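Local coordinates for protein translation elongation factor 1A (PDB 3WND), which probably acts as a SelB/EF-Tu-like translation elongation factor, which in its GTP-bound form binds cysteinyl-tRNA(Cys), at residues Thr284-Lys294 / Leu359-Lys370. Residues are numbered along the deposited sequence; the frame is centred on the assembly and turned at random.
Sequences TLECTVSKFTK and LTQRFAAYGFSK
Thr288 and Tyr366 face each other as a hydrogen-bonded pair of the antiparallel strands 284-289 and 363-369, part of the C-terminal beta domain of this EF-Tu-like factor. Thr288 N gives a bond of 2.9 Å to Tyr366 O, nearly straight at 164°, and the return bond from Tyr366 N is longer, 3.1 Å to Thr288 O. With chi1 of 70° setting CG of Tyr366 between its backbone N and carbonyl carbon, the ring lies alongside Thr288, whose CB sits over one face, 3.9 Å from the centroid: a CH-pi contact. Arg351 adds a cation-pi contact to this ring. Cys287 opposes Gly367 with the CA atoms 3.9 Å apart, a spacing at which a CB on Gly367 would clash with Cys287 SG.

Beyond the strands, Gln361 can be followed outward. Its CB passes 4.2 Å from Phe292 O; CG, anti to the backbone N (chi1 -169°), leads to a bend at chi2 that turns the amide back onto its own chain. OE1 accepts from Phe363 N, while NE2 donates twice, to Phe363 O on a lone pair and to Phe292 O from above the carbonyl plane. With the amide cut back to an alanine, Phe363 N is likely to lose its side-chain acceptor and Phe292 O its amide donor. In the loop 290-294, Ser290 OG accepts from Phe292 N, an ST turn. At the far end, Lys370 N donates to Thr284 O, and its NZ forms a salt bridge with Glu286 OE2, 2.6 Å away, from above the carboxylate plane.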
loop_
_atom_site.group_PDB
_atom_site.type_symbol
_atom_site.label_atom_id
_atom_site.label_comp_id
_atom_site.label_asym_id
_atom_site.label_seq_id
_atom_site.Cartn_x
_atom_site.Cartn_y
_atom_site.Cartn_z
ATOM N N THR A 284 12.316 -9.231 -16.270
ATOM C CA THR A 284 13.445 -8.395 -16.670
ATOM C C THR A 284 13.102 -6.962 -16.280
ATOM O O THR A 284 12.193 -6.358 -16.857
ATOM C CB THR A 284 13.611 -8.441 -18.216
ATOM O OG1 THR A 284 13.714 -9.805 -18.647
ATOM C CG2 THR A 284 14.825 -7.632 -18.672
ATOM N N LEU A 285 13.769 -6.433 -15.251
ATOM C CA LEU A 285 13.443 -5.077 -14.697
ATOM C C LEU A 285 14.504 -4.013 -14.934
ATOM O O LEU A 285 15.720 -4.259 -14.664
ATOM C CB LEU A 285 13.229 -5.176 -13.169
ATOM C CG LEU A 285 12.176 -6.216 -12.736
ATOM C CD1 LEU A 285 12.026 -6.242 -11.208
ATOM C CD2 LEU A 285 10.784 -5.938 -13.352
ATOM N N GLU A 286 14.056 -2.784 -15.294
ATOM C CA GLU A 286 14.913 -1.603 -15.343
ATOM C C GLU A 286 14.788 -1.052 -13.895
ATOM O O GLU A 286 13.706 -0.668 -13.466
ATOM C CB GLU A 286 14.375 -0.557 -16.321
ATOM C CG GLU A 286 14.369 -0.988 -17.798
ATOM C CD GLU A 286 15.362 -0.194 -18.638
ATOM O OE1 GLU A 286 16.213 0.522 -18.045
ATOM O OE2 GLU A 286 15.278 -0.257 -19.890
ATOM N N CYS A 287 15.893 -1.051 -13.173
ATOM C CA CYS A 287 15.891 -0.822 -11.713
ATOM C C CYS A 287 16.745 0.370 -11.377
ATOM O O CYS A 287 17.762 0.694 -12.067
ATOM C CB CYS A 287 16.518 -2.031 -10.996
ATOM S SG CYS A 287 15.533 -3.539 -11.148
ATOM N N THR A 288 16.363 0.988 -10.267
ATOM C CA THR A 288 17.089 2.068 -9.694
ATOM C C THR A 288 17.362 1.553 -8.283
ATOM O O THR A 288 16.407 1.270 -7.513
ATOM C CB THR A 288 16.230 3.341 -9.628
ATOM O OG1 THR A 288 16.015 3.839 -10.942
ATOM C CG2 THR A 288 17.007 4.371 -8.932
ATOM N N VAL A 289 18.647 1.398 -7.966
ATOM C CA VAL A 289 19.099 0.861 -6.663
ATOM C C VAL A 289 19.301 1.934 -5.599
ATOM O O VAL A 289 19.854 2.987 -5.845
ATOM C CB VAL A 289 20.454 0.106 -6.887
ATOM C CG1 VAL A 289 20.963 -0.564 -5.586
ATOM C CG2 VAL A 289 20.359 -0.927 -8.065
ATOM N N SER A 290 18.703 1.666 -4.434
ATOM C CA SER A 290 18.821 2.575 -3.281
ATOM C C SER A 290 20.314 2.881 -3.012
ATOM O O SER A 290 21.194 1.985 -3.096
ATOM C CB SER A 290 18.358 1.825 -2.088
ATOM O OG SER A 290 18.410 2.632 -0.897
ATOM N N LYS A 291 20.554 4.103 -2.529
ATOM C CA LYS A 291 21.907 4.390 -2.042
ATOM C C LYS A 291 22.166 3.638 -0.725
ATOM O O LYS A 291 23.321 3.529 -0.279
ATOM C CB LYS A 291 22.013 5.880 -1.733
ATOM C CG LYS A 291 22.080 6.682 -2.995
ATOM C CD LYS A 291 22.084 8.152 -2.677
ATOM C CE LYS A 291 21.758 8.843 -3.977
ATOM N NZ LYS A 291 21.816 10.293 -3.707
ATOM N N PHE A 292 21.107 3.171 -0.040
ATOM C CA PHE A 292 21.249 2.618 1.286
ATOM C C PHE A 292 21.094 1.091 1.330
ATOM O O PHE A 292 20.414 0.548 2.185
ATOM C CB PHE A 292 20.291 3.350 2.239
ATOM C CG PHE A 292 20.713 4.802 2.435
ATOM C CD1 PHE A 292 21.748 5.074 3.337
ATOM C CD2 PHE A 292 20.221 5.798 1.629
ATOM C CE1 PHE A 292 22.241 6.380 3.428
ATOM C CE2 PHE A 292 20.699 7.068 1.734
ATOM C CZ PHE A 292 21.681 7.381 2.613
ATOM N N THR A 293 21.732 0.432 0.390
ATOM C CA THR A 293 21.737 -1.004 0.347
ATOM C C THR A 293 23.145 -1.519 -0.052
ATOM O O THR A 293 24.066 -0.724 -0.216
ATOM C CB THR A 293 20.618 -1.553 -0.605
ATOM O OG1 THR A 293 20.451 -2.967 -0.375
ATOM C CG2 THR A 293 20.965 -1.329 -2.079
ATOM N N LYS A 294 23.266 -2.827 -0.199
ATOM C CA LYS A 294 24.550 -3.544 -0.580
ATOM C C LYS A 294 24.571 -3.674 -2.070
ATOM O O LYS A 294 23.491 -3.818 -2.687
ATOM C CB LYS A 294 24.519 -5.009 0.033
ATOM C CG LYS A 294 25.099 -5.286 1.410
ATOM C CD LYS A 294 26.592 -5.014 1.588
ATOM C CE LYS A 294 27.398 -6.121 2.285
ATOM N NZ LYS A 294 28.477 -5.645 3.289
ATOM N N LEU A 359 19.077 -7.807 5.482
ATOM C CA LEU A 359 19.756 -6.562 5.872
ATOM C C LEU A 359 19.033 -5.845 6.999
ATOM O O LEU A 359 17.933 -6.224 7.414
ATOM C CB LEU A 359 19.903 -5.644 4.639
ATOM C CG LEU A 359 20.764 -6.253 3.528
ATOM C CD1 LEU A 359 20.821 -5.372 2.275
ATOM C CD2 LEU A 359 22.178 -6.541 4.066
ATOM N N THR A 360 19.648 -4.773 7.507
ATOM C CA THR A 360 18.918 -3.940 8.482
ATOM C C THR A 360 17.876 -3.047 7.828
ATOM O O THR A 360 16.711 -3.006 8.260
ATOM C CB THR A 360 19.922 -3.017 9.250
ATOM O OG1 THR A 360 20.947 -3.833 9.799
ATOM C CG2 THR A 360 19.242 -2.238 10.370
ATOM N N GLN A 361 18.319 -2.310 6.847
ATOM C CA GLN A 361 17.424 -1.501 5.986
ATOM C C GLN A 361 17.279 -2.508 4.780
ATOM O O GLN A 361 18.203 -2.733 4.050
ATOM C CB GLN A 361 18.129 -0.199 5.601
ATOM C CG GLN A 361 17.212 0.851 4.927
ATOM C CD GLN A 361 16.655 0.383 3.601
ATOM O OE1 GLN A 361 15.468 -0.070 3.538
ATOM N NE2 GLN A 361 17.493 0.445 2.543
ATOM N N ARG A 362 16.064 -3.015 4.605
ATOM C CA ARG A 362 15.881 -4.168 3.722
ATOM C C ARG A 362 15.520 -3.809 2.284
ATOM O O ARG A 362 15.470 -4.671 1.442
ATOM C CB ARG A 362 14.821 -5.103 4.308
ATOM C CG ARG A 362 15.293 -5.672 5.618
ATOM C CD ARG A 362 14.208 -6.349 6.451
ATOM N NE ARG A 362 13.414 -5.326 7.145
ATOM C CZ ARG A 362 12.425 -5.603 7.986
ATOM N NH1 ARG A 362 12.041 -6.891 8.277
ATOM N NH2 ARG A 362 11.779 -4.579 8.532
ATOM N N PHE A 363 15.145 -2.572 2.025
ATOM C CA PHE A 363 14.729 -2.194 0.652
ATOM C C PHE A 363 15.915 -1.853 -0.189
ATOM O O PHE A 363 16.766 -1.043 0.191
ATOM C CB PHE A 363 13.725 -1.040 0.666
ATOM C CG PHE A 363 12.386 -1.466 1.204
ATOM C CD1 PHE A 363 11.510 -2.267 0.417
ATOM C CD2 PHE A 363 12.041 -1.210 2.535
ATOM C CE1 PHE A 363 10.269 -2.722 1.011
ATOM C CE2 PHE A 363 10.846 -1.678 3.107
ATOM C CZ PHE A 363 9.933 -2.399 2.324
ATOM N N ALA A 364 15.978 -2.522 -1.338
ATOM C CA ALA A 364 17.132 -2.439 -2.198
ATOM C C ALA A 364 16.950 -1.605 -3.451
ATOM O O ALA A 364 17.909 -1.009 -3.930
ATOM C CB ALA A 364 17.589 -3.874 -2.574
ATOM N N ALA A 365 15.763 -1.635 -4.022
ATOM C CA ALA A 365 15.606 -1.096 -5.374
ATOM C C ALA A 365 14.147 -1.047 -5.715
ATOM O O ALA A 365 13.351 -1.801 -5.123
ATOM C CB ALA A 365 16.317 -1.961 -6.442
ATOM N N TYR A 366 13.822 -0.125 -6.664
ATOM C CA TYR A 366 12.529 -0.314 -7.387
ATOM C C TYR A 366 12.847 -0.573 -8.839
ATOM O O TYR A 366 13.965 -0.289 -9.321
ATOM C CB TYR A 366 11.615 0.916 -7.259
ATOM C CG TYR A 366 12.031 2.180 -7.996
ATOM C CD1 TYR A 366 11.746 2.339 -9.387
ATOM C CD2 TYR A 366 12.717 3.172 -7.363
ATOM C CE1 TYR A 366 12.123 3.522 -10.067
ATOM C CE2 TYR A 366 13.083 4.351 -8.030
ATOM C CZ TYR A 366 12.812 4.466 -9.398
ATOM O OH TYR A 366 13.138 5.621 -10.032
ATOM N N GLY A 367 11.865 -1.130 -9.547
ATOM C CA GLY A 367 12.055 -1.309 -11.023
ATOM C C GLY A 367 10.741 -1.490 -11.714
ATOM O O GLY A 367 9.695 -1.643 -11.070
ATOM N N PHE A 368 10.808 -1.412 -13.019
ATOM C CA PHE A 368 9.651 -1.664 -13.890
ATOM C C PHE A 368 10.009 -2.705 -14.917
ATOM O O PHE A 368 11.147 -2.743 -15.387
ATOM C CB PHE A 368 9.257 -0.418 -14.520
ATOM C CG PHE A 368 8.619 0.437 -13.572
ATOM C CD1 PHE A 368 7.211 0.321 -13.360
ATOM C CD2 PHE A 368 9.385 1.349 -12.780
ATOM C CE1 PHE A 368 6.597 1.146 -12.440
ATOM C CE2 PHE A 368 8.748 2.164 -11.856
ATOM C CZ PHE A 368 7.368 2.116 -11.724
ATOM N N SER A 369 9.001 -3.481 -15.316
ATOM C CA SER A 369 9.129 -4.533 -16.314
ATOM C C SER A 369 9.467 -3.899 -17.615
ATOM O O SER A 369 8.769 -2.990 -18.065
ATOM C CB SER A 369 7.859 -5.321 -16.429
ATOM O OG SER A 369 8.063 -6.337 -17.388
ATOM N N LYS A 370 10.593 -4.385 -18.156
ATOM C CA LYS A 370 11.262 -3.865 -19.359
ATOM C C LYS A 370 10.369 -4.023 -20.577
ATOM O O LYS A 370 9.710 -5.079 -20.769
ATOM C CB LYS A 370 12.627 -4.576 -19.590
ATOM C CG LYS A 370 13.761 -3.676 -20.076
ATOM C CD LYS A 370 13.740 -3.468 -21.595
ATOM C CE LYS A 370 15.135 -3.237 -22.180
ATOM N NZ LYS A 370 15.915 -2.126 -21.552
ATOM O OXT LYS A 370 10.358 -3.083 -21.378
HETATM O O HOH W 1 9.118 -8.696 -16.322
HETATM O O HOH W 2 20.822 -1.759 3.814
HETATM O O HOH W 3 18.435 -2.988 1.401
#